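Side-chain contacts in sterol regulatory element-binding protein cleavage-activating protein (Schizosaccharomyces pombe, PDB 4YHC), which escorts the transcription factor precursor sre1 for processing when sterol or oxygen is scarce, this chain being its WD40-repeat domain: residues 14-17 against 18-21; 213-217 against 218-222; 315-318 against 319-322; 413-417 against 418-422. The protein carries 9 engineered substitutions. All coordinates share one frame; numbering follows the deposited sequence.

Contact 1 (14-17 against 18-21); sequences TLHE and EKFR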
loop_
_atom_site.group_PDB
_atom_site.type_symbol
_atom_site.label_atom_id
_atom_site.label_comp_id
_atom_site.label_asym_id
_atom_site.label_seq_id
_atom_site.Cartn_x
_atom_site.Cartn_y
_atom_site.Cartn_z
ATOM N N THR A 14 17.384 9.454 -25.256
ATOM C CA THR A 14 16.002 9.927 -25.603
ATOM C C THR A 14 15.436 10.563 -24.369
ATOM O O THR A 14 15.877 10.239 -23.259
ATOM C CB THR A 14 15.027 8.830 -26.128
ATOM O OG1 THR A 14 14.465 7.979 -25.077
ATOM C CG2 THR A 14 15.729 7.958 -27.179
ATOM N N LEU A 15 14.529 11.510 -24.571
ATOM C CA LEU A 15 13.774 12.107 -23.473
ATOM C C LEU A 15 13.073 11.031 -22.680
ATOM O O LEU A 15 13.098 11.093 -21.466
ATOM C CB LEU A 15 12.754 13.139 -23.933
ATOM C CG LEU A 15 12.347 14.120 -22.813
ATOM C CD1 LEU A 15 13.490 15.113 -22.566
ATOM C CD2 LEU A 15 11.040 14.885 -23.086
ATOM N N HIS A 16 12.531 10.027 -23.347
ATOM C CA HIS A 16 11.886 8.903 -22.637
ATOM C C HIS A 16 12.797 8.211 -21.647
ATOM O O HIS A 16 12.375 7.937 -20.509
ATOM C CB HIS A 16 11.294 7.866 -23.582
ATOM C CG HIS A 16 10.351 8.450 -24.582
ATOM N ND1 HIS A 16 9.408 9.401 -24.251
ATOM C CD2 HIS A 16 10.211 8.225 -25.906
ATOM C CE1 HIS A 16 8.728 9.743 -25.334
ATOM N NE2 HIS A 16 9.187 9.032 -26.348
ATOM N N GLU A 17 14.050 7.974 -22.045
ATOM C CA GLU A 17 15.031 7.356 -21.142
ATOM C C GLU A 17 15.383 8.247 -20.026
ATOM O O GLU A 17 15.599 7.808 -18.924
ATOM C CB GLU A 17 16.318 7.016 -21.870
ATOM C CG GLU A 17 16.073 5.904 -22.860
ATOM C CD GLU A 17 17.317 5.592 -23.669
ATOM O OE1 GLU A 17 18.233 6.458 -23.797
ATOM O OE2 GLU A 17 17.380 4.467 -24.180
ATOM N N GLU A 18 15.486 9.532 -20.330
ATOM C CA GLU A 18 15.834 10.470 -19.329
ATOM C C GLU A 18 14.847 10.498 -18.140
ATOM O O GLU A 18 15.240 10.682 -17.000
ATOM C CB GLU A 18 15.943 11.863 -19.976
ATOM C CG GLU A 18 16.553 12.849 -19.001
ATOM C CD GLU A 18 16.727 14.239 -19.590
ATOM O OE1 GLU A 18 16.567 15.173 -18.793
ATOM O OE2 GLU A 18 17.017 14.364 -20.815
ATOM N N LYS A 19 13.565 10.380 -18.431
ATOM C CA LYS A 19 12.506 10.374 -17.419
ATOM C C LYS A 19 12.478 9.116 -16.541
ATOM O O LYS A 19 11.863 9.109 -15.484
ATOM C CB LYS A 19 11.181 10.501 -18.122
ATOM C CG LYS A 19 11.089 11.883 -18.737
ATOM C CD LYS A 19 9.769 12.272 -19.294
ATOM C CE LYS A 19 9.176 11.208 -20.169
ATOM N NZ LYS A 19 7.728 11.480 -20.277
ATOM N N PHE A 20 13.106 8.042 -16.997
ATOM C CA PHE A 20 13.263 6.828 -16.173
ATOM C C PHE A 20 14.425 6.968 -15.195
ATOM O O PHE A 20 15.620 7.051 -15.569
ATOM C CB PHE A 20 13.443 5.588 -17.113
ATOM C CG PHE A 20 13.573 4.270 -16.386
ATOM C CD1 PHE A 20 13.007 4.061 -15.176
ATOM C CD2 PHE A 20 14.269 3.219 -16.972
ATOM C CE1 PHE A 20 13.115 2.829 -14.559
ATOM C CE2 PHE A 20 14.420 2.021 -16.344
ATOM C CZ PHE A 20 13.821 1.804 -15.124
ATOM N N ARG A 21 14.120 7.009 -13.906
ATOM C CA ARG A 21 15.136 7.456 -12.922
ATOM C C ARG A 21 15.279 6.482 -11.785
ATOM O O ARG A 21 14.271 5.920 -11.283
ATOM C CB ARG A 21 14.748 8.808 -12.285
ATOM C CG ARG A 21 14.727 10.019 -13.222
ATOM C CD ARG A 21 16.119 10.469 -13.646
ATOM N NE ARG A 21 16.934 10.929 -12.517
ATOM C CZ ARG A 21 16.881 12.128 -11.951
ATOM N NH1 ARG A 21 16.013 13.035 -12.366
ATOM N NH2 ARG A 21 17.655 12.387 -10.903
#

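Contact 2 (213-217 against 218-222); sequences LSQNK and NYLTE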
loop_
_atom_site.group_PDB
_atom_site.type_symbol
_atom_site.label_atom_id
_atom_site.label_comp_id
_atom_site.label_asym_id
_atom_site.label_seq_id
_atom_site.Cartn_x
_atom_site.Cartn_y
_atom_site.Cartn_z
ATOM N N LEU A 213 -19.575 -10.643 4.942
ATOM C CA LEU A 213 -19.743 -10.518 3.503
ATOM C C LEU A 213 -19.956 -11.849 2.816
ATOM O O LEU A 213 -19.464 -12.836 3.277
ATOM C CB LEU A 213 -18.467 -9.935 2.914
ATOM C CG LEU A 213 -18.469 -8.445 2.714
ATOM C CD1 LEU A 213 -19.053 -7.698 3.897
ATOM C CD2 LEU A 213 -17.042 -8.039 2.378
ATOM N N SER A 214 -20.638 -11.847 1.675
ATOM C CA SER A 214 -20.787 -13.066 0.852
ATOM C C SER A 214 -19.918 -13.012 -0.403
ATOM O O SER A 214 -20.063 -12.088 -1.211
ATOM C CB SER A 214 -22.243 -13.237 0.399
ATOM O OG SER A 214 -23.163 -12.948 1.442
ATOM N N GLN A 215 -19.027 -13.985 -0.595
ATOM C CA GLN A 215 -18.458 -14.210 -1.944
ATOM C C GLN A 215 -19.499 -14.667 -2.987
ATOM O O GLN A 215 -20.614 -15.032 -2.651
ATOM C CB GLN A 215 -17.358 -15.241 -1.901
ATOM C CG GLN A 215 -17.846 -16.595 -1.428
ATOM C CD GLN A 215 -16.951 -17.682 -1.916
ATOM O OE1 GLN A 215 -16.170 -18.257 -1.169
ATOM N NE2 GLN A 215 -17.026 -17.946 -3.199
ATOM N N ASN A 216 -19.069 -14.701 -4.243
ATOM C CA ASN A 216 -19.856 -15.193 -5.349
ATOM C C ASN A 216 -20.339 -16.629 -5.001
ATOM O O ASN A 216 -19.555 -17.525 -4.694
ATOM C CB ASN A 216 -19.022 -15.072 -6.659
ATOM C CG ASN A 216 -19.807 -15.429 -7.901
ATOM O OD1 ASN A 216 -20.577 -16.394 -7.910
ATOM N ND2 ASN A 216 -19.562 -14.707 -8.990
ATOM N N LYS A 217 -21.638 -16.789 -4.892
ATOM C CA LYS A 217 -22.258 -18.052 -4.501
ATOM C C LYS A 217 -21.928 -19.241 -5.423
ATOM O O LYS A 217 -22.061 -20.365 -5.004
ATOM C CB LYS A 217 -23.756 -17.894 -4.375
ATOM C CG LYS A 217 -24.412 -16.835 -5.269
ATOM C CD LYS A 217 -24.257 -15.398 -4.738
ATOM C CE LYS A 217 -23.454 -14.477 -5.664
ATOM N NZ LYS A 217 -23.094 -13.255 -4.892
ATOM N N ASN A 218 -21.484 -18.991 -6.663
ATOM C CA ASN A 218 -21.027 -20.058 -7.548
ATOM C C ASN A 218 -19.760 -20.698 -7.122
ATOM O O ASN A 218 -19.367 -21.636 -7.761
ATOM C CB ASN A 218 -20.743 -19.539 -8.959
ATOM C CG ASN A 218 -21.990 -19.397 -9.799
ATOM O OD1 ASN A 218 -22.851 -20.244 -9.775
ATOM N ND2 ASN A 218 -22.085 -18.314 -10.543
ATOM N N TYR A 219 -19.075 -20.167 -6.104
ATOM C CA TYR A 219 -17.689 -20.547 -5.805
ATOM C C TYR A 219 -17.448 -20.707 -4.313
ATOM O O TYR A 219 -16.364 -20.441 -3.828
ATOM C CB TYR A 219 -16.732 -19.519 -6.397
ATOM C CG TYR A 219 -16.918 -19.336 -7.892
ATOM C CD1 TYR A 219 -16.446 -20.294 -8.823
ATOM C CD2 TYR A 219 -17.564 -18.235 -8.385
ATOM C CE1 TYR A 219 -16.636 -20.134 -10.199
ATOM C CE2 TYR A 219 -17.735 -18.061 -9.751
ATOM C CZ TYR A 219 -17.281 -19.005 -10.650
ATOM O OH TYR A 219 -17.450 -18.758 -11.999
ATOM N N LEU A 220 -18.474 -21.172 -3.603
ATOM C CA LEU A 220 -18.468 -21.258 -2.126
ATOM C C LEU A 220 -17.427 -22.209 -1.506
ATOM O O LEU A 220 -17.039 -22.009 -0.355
ATOM C CB LEU A 220 -19.871 -21.628 -1.605
ATOM C CG LEU A 220 -20.930 -20.523 -1.670
ATOM C CD1 LEU A 220 -22.372 -21.049 -1.577
ATOM C CD2 LEU A 220 -20.613 -19.461 -0.595
ATOM N N THR A 221 -16.955 -23.202 -2.259
ATOM C CA THR A 221 -15.946 -24.124 -1.717
ATOM C C THR A 221 -14.494 -23.642 -1.868
ATOM O O THR A 221 -13.568 -24.264 -1.318
ATOM C CB THR A 221 -16.023 -25.551 -2.367
ATOM O OG1 THR A 221 -15.541 -25.500 -3.715
ATOM C CG2 THR A 221 -17.410 -26.056 -2.376
ATOM N N GLU A 222 -14.288 -22.567 -2.625
ATOM C CA GLU A 222 -12.936 -22.081 -2.828
ATOM C C GLU A 222 -12.417 -21.518 -1.518
ATOM O O GLU A 222 -13.150 -20.995 -0.710
ATOM C CB GLU A 222 -12.887 -21.054 -3.957
ATOM C CG GLU A 222 -13.327 -21.588 -5.299
ATOM C CD GLU A 222 -13.043 -20.642 -6.422
ATOM O OE1 GLU A 222 -12.629 -19.466 -6.169
ATOM O OE2 GLU A 222 -13.225 -21.053 -7.582
#

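Contact 3 (315-318 against 319-322); sequences LNKW and DQQP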
loop_
_atom_site.group_PDB
_atom_site.type_symbol
_atom_site.label_atom_id
_atom_site.label_comp_id
_atom_site.label_asym_id
_atom_site.label_seq_id
_atom_site.Cartn_x
_atom_site.Cartn_y
_atom_site.Cartn_z
ATOM N N LEU A 315 -16.462 1.773 -11.617
ATOM C CA LEU A 315 -16.208 0.821 -10.565
ATOM C C LEU A 315 -17.268 0.754 -9.539
ATOM O O LEU A 315 -17.446 -0.267 -8.939
ATOM C CB LEU A 315 -14.938 1.161 -9.758
ATOM C CG LEU A 315 -13.552 0.711 -10.139
ATOM C CD1 LEU A 315 -12.620 0.953 -8.921
ATOM C CD2 LEU A 315 -13.562 -0.722 -10.652
ATOM N N ASN A 316 -17.926 1.850 -9.220
ATOM C CA ASN A 316 -18.945 1.777 -8.223
ATOM C C ASN A 316 -19.863 3.014 -8.359
ATOM O O ASN A 316 -19.530 3.937 -9.096
ATOM C CB ASN A 316 -18.352 1.673 -6.810
ATOM C CG ASN A 316 -19.348 1.209 -5.786
ATOM O OD1 ASN A 316 -20.477 0.790 -6.133
ATOM N ND2 ASN A 316 -18.960 1.275 -4.503
ATOM N N LYS A 317 -21.024 2.967 -7.729
ATOM C CA LYS A 317 -21.962 4.095 -7.824
ATOM C C LYS A 317 -22.491 4.337 -6.450
ATOM O O LYS A 317 -22.714 3.386 -5.724
ATOM C CB LYS A 317 -23.128 3.828 -8.806
ATOM C CG LYS A 317 -22.701 3.596 -10.234
ATOM C CD LYS A 317 -23.758 3.889 -11.272
ATOM C CE LYS A 317 -24.713 2.739 -11.453
ATOM N NZ LYS A 317 -25.977 3.163 -12.165
ATOM N N TRP A 318 -22.737 5.608 -6.129
ATOM C CA TRP A 318 -23.317 6.000 -4.892
ATOM C C TRP A 318 -24.681 5.309 -4.660
ATOM O O TRP A 318 -24.961 4.787 -3.555
ATOM C CB TRP A 318 -23.486 7.533 -4.907
ATOM C CG TRP A 318 -23.724 8.108 -3.560
ATOM C CD1 TRP A 318 -24.942 8.399 -2.987
ATOM C CD2 TRP A 318 -22.737 8.436 -2.580
ATOM N NE1 TRP A 318 -24.755 8.911 -1.759
ATOM C CE2 TRP A 318 -23.425 8.923 -1.454
ATOM C CE3 TRP A 318 -21.334 8.337 -2.527
ATOM C CZ2 TRP A 318 -22.763 9.300 -0.278
ATOM C CZ3 TRP A 318 -20.680 8.741 -1.392
ATOM C CH2 TRP A 318 -21.389 9.217 -0.274
ATOM N N ASP A 319 -25.464 5.279 -5.739
ATOM C CA ASP A 319 -26.813 4.771 -5.821
ATOM C C ASP A 319 -26.804 3.886 -7.031
ATOM O O ASP A 319 -26.356 4.313 -8.099
ATOM C CB ASP A 319 -27.826 5.909 -6.148
ATOM C CG ASP A 319 -28.017 6.873 -4.998
ATOM O OD1 ASP A 319 -28.382 6.432 -3.889
ATOM O OD2 ASP A 319 -27.795 8.092 -5.224
ATOM N N GLN A 320 -27.327 2.683 -6.869
ATOM C CA GLN A 320 -27.273 1.656 -7.917
ATOM C C GLN A 320 -28.591 1.737 -8.679
ATOM O O GLN A 320 -29.283 0.750 -8.859
ATOM C CB GLN A 320 -27.012 0.247 -7.320
ATOM C CG GLN A 320 -25.686 0.107 -6.535
ATOM C CD GLN A 320 -24.420 -0.058 -7.404
ATOM O OE1 GLN A 320 -24.470 -0.123 -8.629
ATOM N NE2 GLN A 320 -23.273 -0.130 -6.748
ATOM N N GLN A 321 -28.906 2.952 -9.123
ATOM C CA GLN A 321 -30.146 3.296 -9.786
ATOM C C GLN A 321 -29.738 4.209 -10.932
ATOM O O GLN A 321 -28.597 4.680 -10.966
ATOM C CB GLN A 321 -31.101 4.023 -8.821
ATOM C CG GLN A 321 -30.671 5.431 -8.392
ATOM C CD GLN A 321 -31.697 6.537 -8.718
ATOM O OE1 GLN A 321 -32.711 6.313 -9.407
ATOM N NE2 GLN A 321 -31.408 7.754 -8.262
ATOM N N PRO A 322 -30.640 4.445 -11.890
ATOM C CA PRO A 322 -30.329 5.394 -12.975
ATOM C C PRO A 322 -30.510 6.852 -12.524
ATOM O O PRO A 322 -31.187 7.100 -11.545
ATOM C CB PRO A 322 -31.309 5.012 -14.076
ATOM C CG PRO A 322 -32.414 4.278 -13.400
ATOM C CD PRO A 322 -31.837 3.630 -12.166
#

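Contact 4 (413-417 against 418-422); sequences WMYSQ and SEKKH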
loop_
_atom_site.group_PDB
_atom_site.type_symbol
_atom_site.label_atom_id
_atom_site.label_comp_id
_atom_site.label_asym_id
_atom_site.label_seq_id
_atom_site.Cartn_x
_atom_site.Cartn_y
_atom_site.Cartn_z
ATOM N N TRP A 413 14.488 -1.811 -14.152
ATOM C CA TRP A 413 13.598 -1.811 -15.291
ATOM C C TRP A 413 12.215 -1.286 -14.979
ATOM O O TRP A 413 11.798 -1.225 -13.824
ATOM C CB TRP A 413 13.494 -3.221 -15.915
ATOM C CG TRP A 413 13.090 -4.330 -14.949
ATOM C CD1 TRP A 413 13.874 -5.143 -14.302
ATOM C CD2 TRP A 413 11.744 -4.702 -14.611
ATOM N NE1 TRP A 413 13.128 -6.025 -13.526
ATOM C CE2 TRP A 413 11.813 -5.776 -13.724
ATOM C CE3 TRP A 413 10.512 -4.234 -14.980
ATOM C CZ2 TRP A 413 10.656 -6.378 -13.156
ATOM C CZ3 TRP A 413 9.380 -4.797 -14.410
ATOM C CH2 TRP A 413 9.471 -5.893 -13.526
ATOM N N MET A 414 11.486 -0.960 -16.044
ATOM C CA MET A 414 10.117 -0.530 -15.912
ATOM C C MET A 414 9.287 -1.076 -16.997
ATOM O O MET A 414 9.779 -1.371 -18.067
ATOM C CB MET A 414 10.051 0.989 -15.939
ATOM C CG MET A 414 10.644 1.666 -17.177
ATOM S SD MET A 414 10.037 3.411 -17.459
ATOM C CE MET A 414 8.279 3.251 -17.623
ATOM N N TYR A 415 8.004 -1.210 -16.727
ATOM C CA TYR A 415 7.037 -1.594 -17.701
ATOM C C TYR A 415 5.828 -0.643 -17.599
ATOM O O TYR A 415 5.209 -0.506 -16.521
ATOM C CB TYR A 415 6.589 -3.044 -17.476
ATOM C CG TYR A 415 5.610 -3.562 -18.534
ATOM C CD1 TYR A 415 6.052 -3.816 -19.848
ATOM C CD2 TYR A 415 4.281 -3.788 -18.223
ATOM C CE1 TYR A 415 5.165 -4.271 -20.831
ATOM C CE2 TYR A 415 3.392 -4.213 -19.184
ATOM C CZ TYR A 415 3.839 -4.474 -20.480
ATOM O OH TYR A 415 2.927 -4.901 -21.400
ATOM N N SER A 416 5.483 -0.002 -18.723
ATOM C CA SER A 416 4.307 0.854 -18.795
ATOM C C SER A 416 3.154 -0.003 -19.265
ATOM O O SER A 416 3.156 -0.444 -20.443
ATOM C CB SER A 416 4.563 1.995 -19.783
ATOM O OG SER A 416 3.370 2.737 -19.961
ATOM N N GLN A 417 2.200 -0.290 -18.358
ATOM C CA GLN A 417 1.159 -1.247 -18.644
ATOM C C GLN A 417 0.234 -0.735 -19.734
ATOM O O GLN A 417 -0.351 -1.562 -20.449
ATOM C CB GLN A 417 0.299 -1.567 -17.427
ATOM C CG GLN A 417 1.078 -1.978 -16.200
ATOM C CD GLN A 417 0.518 -3.148 -15.436
ATOM O OE1 GLN A 417 0.416 -4.228 -15.991
ATOM N NE2 GLN A 417 0.284 -2.973 -14.084
ATOM N N SER A 418 0.082 0.578 -19.882
ATOM C CA SER A 418 -0.896 1.059 -20.849
ATOM C C SER A 418 -0.300 1.191 -22.265
ATOM O O SER A 418 -0.997 1.001 -23.232
ATOM C CB SER A 418 -1.507 2.394 -20.438
ATOM O OG SER A 418 -0.538 3.432 -20.564
ATOM N N GLU A 419 0.969 1.517 -22.401
ATOM C CA GLU A 419 1.575 1.560 -23.711
ATOM C C GLU A 419 2.249 0.254 -24.105
ATOM O O GLU A 419 2.748 0.171 -25.223
ATOM C CB GLU A 419 2.631 2.627 -23.752
ATOM C CG GLU A 419 2.210 3.930 -23.135
ATOM C CD GLU A 419 3.430 4.765 -22.822
ATOM O OE1 GLU A 419 4.487 4.149 -22.616
ATOM O OE2 GLU A 419 3.354 6.017 -22.787
ATOM N N LYS A 420 2.318 -0.713 -23.179
ATOM C CA LYS A 420 2.984 -2.023 -23.379
ATOM C C LYS A 420 4.469 -1.921 -23.712
ATOM O O LYS A 420 4.994 -2.612 -24.583
ATOM C CB LYS A 420 2.226 -2.893 -24.379
ATOM C CG LYS A 420 0.755 -3.080 -23.990
ATOM C CD LYS A 420 -0.188 -3.386 -25.166
ATOM C CE LYS A 420 -0.662 -4.842 -25.232
ATOM N NZ LYS A 420 -0.083 -5.583 -26.394
ATOM N N LYS A 421 5.141 -1.064 -22.972
ATOM C CA LYS A 421 6.488 -0.689 -23.263
ATOM C C LYS A 421 7.377 -1.007 -22.074
ATOM O O LYS A 421 7.101 -0.564 -20.962
ATOM C CB LYS A 421 6.544 0.815 -23.583
ATOM C CG LYS A 421 7.945 1.332 -23.983
ATOM C CD LYS A 421 8.563 0.562 -25.168
ATOM C CE LYS A 421 10.079 0.776 -25.320
ATOM N NZ LYS A 421 10.350 2.144 -25.870
ATOM N N HIS A 422 8.427 -1.773 -22.330
ATOM C CA HIS A 422 9.433 -2.105 -21.367
ATOM C C HIS A 422 10.670 -1.229 -21.576
ATOM O O HIS A 422 10.953 -0.847 -22.701
ATOM C CB HIS A 422 9.801 -3.560 -21.578
ATOM C CG HIS A 422 10.526 -4.154 -20.433
ATOM N ND1 HIS A 422 11.899 -4.086 -20.303
ATOM C CD2 HIS A 422 10.074 -4.830 -19.349
ATOM C CE1 HIS A 422 12.267 -4.710 -19.197
ATOM N NE2 HIS A 422 11.179 -5.178 -18.606
HETATM O O HOH W 1 1.309 3.038 -18.193
#

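Contact 1 (14-17 against 18-21)
Leu15 and Glu18 meet because both side chains leave the backbone alike: CG lies opposite the amide nitrogen in each, at chi1 -159° for Leu15 and -170° for Glu18. The two chains then run across one another at a slant, and methyl CD1 of Leu15 stands 4.0 Å from carboxylate OE2 of Glu18, a loose surface touch. The aliphatic stem of Lys19 passes the Leu15 carbonyl, CG 3.5 Å from Leu15 O, and a bend at chi3 brings CE to the edge of the His16 imidazole, 4.5 Å from ND1.

The backbone beneath is one short helix turn, with Glu18 N donating to Thr14 O (3.0 Å) and Lys19 N to Leu15 O (3.2 Å). Threonine suits the N-cap, since Thr14 OG1 accepts from Glu17 N at 3.1 Å and occupies an amide that the first turn leaves without a backbone acceptor. Lys425 NZ binds the carbonyls of Glu17 and Phe20. Acidic Glu17, whose OE1 accepts from the amide of Thr13, would probably be favoured by the positive end of the helix, so the start of this brief turn is held by side-chain capping, with a probable small contribution from charge.

Contact 2 (213-217 against 218-222)
Gln215 and Tyr219 form the close-packed centre of this loop. The glutamine amide lies against the tyrosine backbone, with NE2 2.7 Å from Tyr219 O in a bond weakened by its bent geometry. The same NE2 donates to Asn216 O at 3.0 Å, and Tyr219 N comes to that oxygen from the opposite face of the carbonyl, also at 3.0 Å, so two donors grip one acceptor. Gln215 gets there by an extended chain whose CG sits between the backbone nitrogen and carbonyl carbon (chi1 62°), and its length and amide donor suit the task. Asn216 closes an Asx turn: OD1 accepts from Asn218 N at 3.0 Å, in the plane of its own carbonyl. Its amide runs beside the tyrosine ring, the planes 69° apart, with CG 3.6 Å from Tyr219 CD2. Asn218 CB covers part of one face of that ring.

The outer side is looser. Exposed Leu220 merely rests CD1 on Lys217 O (3.5 Å) and CD2 near Gln215 CG (4.1 Å), and the Lys217 chain, bent at chi2 and chi3, rests on Leu254. Putting an alanine at Gln215 would probably leave Asn216 O with one donor fewer, take the weak second bond from Tyr219 O, and open a gap beside Leu220.

The loop joins strand 207-212 to strand 226-230 and contains a type I turn from Tyr219 to Glu222. Asn216 ND2 binds Ser257 on strand 253-259, while Glu222 holds Arg240 and Ser242, so the loop is tied to the following four-stranded sheet.

Contact 3 (315-318 against 319-322)
Asn316 and Gln320 meet at about a right angle as chains, yet their amide planes are only 28° apart, with Asn316 OD1 3.0 Å from Gln320 NE2. A bend at chi2 (-79°) turns the glutamine head back toward the strand. Asp248 serves both amides, one carboxylate oxygen taking Asn316 ND2 and the other Gln320 NE2, and Ala233 O is a further acceptor for Asn316 ND2. Asparagine suits its place by using both ends, OD1 also accepting a weak bond from Lys317 N, while Gln320 has the length to bring its NE2 to Asp248.

Lys317 slants across Gln320, its CE 4.0 Å from Gln320 OE1, while CB lies 3.3 Å from Asp319 O. Bent at chi3, the chain ends with NZ 3.3 Å from Gln321 O, a weak bond to a poorly ordered residue. An alanine in place of Lys317 would probably leave the Gln321 carbonyl without its weak ammonium partner and uncover the side of Gln320. Asp319 approaches Trp318 at the edge, OD2 in the indole plane and 3.6 Å from CD1, the carboxylate standing nearly upright to the ring at 81°.

The group lies where strand 311-317 gives way to loop and includes a classic beta bulge, Leu315 and Asn316 both facing Phe282 of strand 281-292. Gln320 centres an inverse gamma turn, and Lys250, in the loop before strand 253-259, makes a cation-pi contact with Trp318.

Contact 4 (413-417 against 418-422)
His422 can be followed outward along the face it shares with Tyr415. Its CB lies 4.1 Å from Tyr415 CD1; CG then comes over the Met414 carbonyl, whose oxygen sits under one face of the imidazole, toward the rim, and CD2, like CG, lies 3.7 Å from Met414 O. Farther on, CE1 reaches Trp413 CB at 3.8 Å and the tip, NE2, ends 3.8 Å from Trp413 CE3. A chi1 of -163° lays the ring back along strand 406-416 toward Trp413. The imidazole and the six-membered ring of the indole are near parallel, at 20°, but slid so far apart that they barely overlap. A flat ring can lie over the Met414 carbonyl while its tip reaches Trp413.

Tyr415 runs the other way, beside Lys420, and its OH comes to 3.5 Å from Lys420 CA. Ser416 and Lys421 are a hydrogen-bonded antiparallel pair, Ser416 N donating almost straight to Lys421 O at 2.8 Å. Lys420 and Lys421 both face Ser416 as a G1 beta bulge, Lys420 taking the left-handed helical conformation. A small serine fits inside the turn: its OG lies 2.7 Å from a water, that water accepts from Ser418 N, and Glu419 OE1 is close to OG at 3.2 Å.

This is the tip of the hairpin of strands 406-416 and 421-432, within the predicted fifth WD repeat. Strand 363-374 pairs with the other edge of strand 406-416; Trp413 NE1 bonds Ser353, and Tyr415 stacks on His347 of strand 344-349.

In the fold
Two of the four sites meet directly. Contacts 1 and 4 have centres 13 Å apart, and Phe20 CZ packs 3.5 Å from Trp413 C, so the helix 15-19 and the strand after it lie against the hairpin of strands 406-416 and 421-432, segments nearly 400 residues apart in sequence coming together. Contacts 2 and 3 lie well away from these; their own centres are 23 Å apart and their nearest atoms about 12 Å apart, and contact 2 is 46 Å from contact 1 between centres. No ligand or active site links the four. Contacts 2, 3 and 4 fall within the region that, by similarity, interacts with sre1, whereas contact 1 precedes it in the chain.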